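Local coordinates for uncharacterized protein (Leishmania major, PDB 2B4W), which is of unknown function but belongs to the DUF1861 family, grouped with the beta-fructosidase clan, and so may be related to beta-propeller glycoside-processing enzymes, at residues 19-24 with 68-73. Numbering follows the deposited sequence.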
# COMPACT_ATOMS: atom_id res chain seq x y z
N LEU A 19 -3.26 -15.06 8.22
CA LEU A 19 -2.57 -14.99 6.93
C LEU A 19 -3.61 -15.29 5.86
O LEU A 19 -4.42 -16.21 6.03
CB LEU A 19 -1.37 -15.92 6.85
CG LEU A 19 -0.18 -15.52 7.73
CD1 LEU A 19 0.92 -16.58 7.61
CD2 LEU A 19 0.35 -14.14 7.38
N LEU A 20 -3.58 -14.51 4.78
CA LEU A 20 -4.52 -14.79 3.70
C LEU A 20 -4.12 -16.12 3.05
O LEU A 20 -2.94 -16.46 3.04
CB LEU A 20 -4.54 -13.71 2.61
CG LEU A 20 -4.77 -12.27 3.06
CD1 LEU A 20 -5.31 -11.40 1.93
CD2 LEU A 20 -5.71 -12.24 4.25
N THR A 21 -5.11 -16.81 2.53
CA THR A 21 -4.87 -18.02 1.74
C THR A 21 -5.22 -17.66 0.30
O THR A 21 -6.23 -16.98 0.07
CB THR A 21 -5.66 -19.28 2.15
OG1 THR A 21 -7.06 -19.06 1.92
CG2 THR A 21 -5.46 -19.59 3.61
N PHE A 22 -4.38 -18.04 -0.65
CA PHE A 22 -4.57 -17.74 -2.06
C PHE A 22 -4.65 -19.06 -2.84
O PHE A 22 -3.86 -19.94 -2.52
CB PHE A 22 -3.47 -16.86 -2.64
CG PHE A 22 -3.39 -15.48 -2.02
CD1 PHE A 22 -2.63 -15.24 -0.90
CD2 PHE A 22 -4.10 -14.44 -2.58
CE1 PHE A 22 -2.58 -13.96 -0.36
CE2 PHE A 22 -4.05 -13.17 -2.05
CZ PHE A 22 -3.30 -12.92 -0.92
N LYS A 23 -5.56 -19.15 -3.80
CA LYS A 23 -5.81 -20.29 -4.65
C LYS A 23 -5.71 -19.94 -6.12
O LYS A 23 -6.00 -18.83 -6.56
CB LYS A 23 -7.17 -20.91 -4.38
CG LYS A 23 -7.35 -21.52 -3.00
CD LYS A 23 -8.83 -21.58 -2.63
CE LYS A 23 -9.20 -23.01 -2.24
NZ LYS A 23 -8.31 -23.51 -1.15
N GLY A 24 -5.31 -20.96 -6.86
CA GLY A 24 -5.06 -20.85 -8.28
C GLY A 24 -3.65 -20.34 -8.55
O GLY A 24 -3.31 -20.02 -9.69
N LYS A 68 -13.67 -16.45 3.84
CA LYS A 68 -13.07 -15.53 4.81
C LYS A 68 -11.56 -15.60 4.71
O LYS A 68 -11.02 -16.68 4.91
CB LYS A 68 -13.54 -15.87 6.24
CG LYS A 68 -13.26 -14.75 7.24
CD LYS A 68 -12.88 -15.27 8.60
CE LYS A 68 -12.76 -14.19 9.66
NZ LYS A 68 -12.77 -14.73 11.05
N ASP A 69 -10.89 -14.50 4.38
CA ASP A 69 -9.44 -14.43 4.18
C ASP A 69 -8.93 -15.44 3.15
O ASP A 69 -7.79 -15.89 3.16
CB ASP A 69 -8.72 -14.57 5.53
CG ASP A 69 -9.16 -13.50 6.51
OD1 ASP A 69 -9.16 -12.30 6.18
OD2 ASP A 69 -9.51 -13.85 7.66
N GLU A 70 -9.78 -15.78 2.18
CA GLU A 70 -9.50 -16.65 1.06
C GLU A 70 -9.84 -15.99 -0.28
O GLU A 70 -10.92 -15.47 -0.55
CB GLU A 70 -10.26 -17.98 1.14
CG GLU A 70 -9.99 -18.85 -0.10
CD GLU A 70 -10.95 -20.03 -0.11
OE1 GLU A 70 -10.83 -20.88 0.80
OE2 GLU A 70 -11.83 -20.13 -0.98
N PHE A 71 -8.85 -16.01 -1.15
CA PHE A 71 -8.81 -15.29 -2.41
C PHE A 71 -8.40 -16.18 -3.57
O PHE A 71 -7.36 -16.85 -3.54
CB PHE A 71 -7.85 -14.09 -2.25
CG PHE A 71 -8.49 -12.96 -1.44
CD1 PHE A 71 -9.24 -12.01 -2.11
CD2 PHE A 71 -8.33 -12.88 -0.08
CE1 PHE A 71 -9.85 -10.99 -1.41
CE2 PHE A 71 -8.93 -11.86 0.65
CZ PHE A 71 -9.68 -10.93 -0.03
N THR A 72 -9.22 -16.20 -4.62
CA THR A 72 -8.88 -17.04 -5.77
C THR A 72 -8.55 -16.21 -7.01
O THR A 72 -9.21 -15.24 -7.39
CB THR A 72 -10.01 -18.02 -6.13
OG1 THR A 72 -10.20 -18.95 -5.07
CG2 THR A 72 -9.63 -18.89 -7.31
N ALA A 73 -7.47 -16.62 -7.67
CA ALA A 73 -7.00 -15.81 -8.79
C ALA A 73 -8.06 -15.77 -9.88
O ALA A 73 -8.71 -16.80 -10.12
CB ALA A 73 -5.68 -16.40 -9.30
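F22 and F71 stand side by side and point the same way from two neighbouring parallel strands. The F22 ring brings CD2 to 3.8 Å from CB of F71, so it meets the root of the other side chain. L20, two residues before F22, also reaches the F71 ring: its CD1 lies 3.9 Å from CE2, while its second methyl, CD2, turns to D69 and sits 4.0 Å from OD1. That carboxylate has its stronger partner elsewhere, in a salt bridge from OD1 to R290.

The opposite face carries T21, E70, K23 and T72. The chain of E70 starts with CG anti to the backbone N (chi1 177°) and continues extended, and K23 crosses it obliquely, with its CD 3.6 Å from E70 CD. K23 then bends at chi3 and chi4, ending with NZ 4.1 Å from OE1 of E70, opposite charges near each other but too far apart for a salt bridge. CB of K23 also rests against OG1 of T72.

Between the two faces runs a parallel ladder in which T21 and K23 each give N-H and C=O to the partner strand: T21 N to D69 O (2.9 Å), F71 N to T21 O, K23 N to F71 O, and A73 N to K23 O (2.9 Å).

Strand 16-23 is flanked by 287-293, and 70-73 by 59-67, both antiparallel, making this a parallel pairing within a mixed, otherwise largely antiparallel sheet. On the phenylalanine face, F63 of strand 59-67 packs edge-to-face with F22, and I45 of strand 42-50 touches the side chains of both F22 and F71.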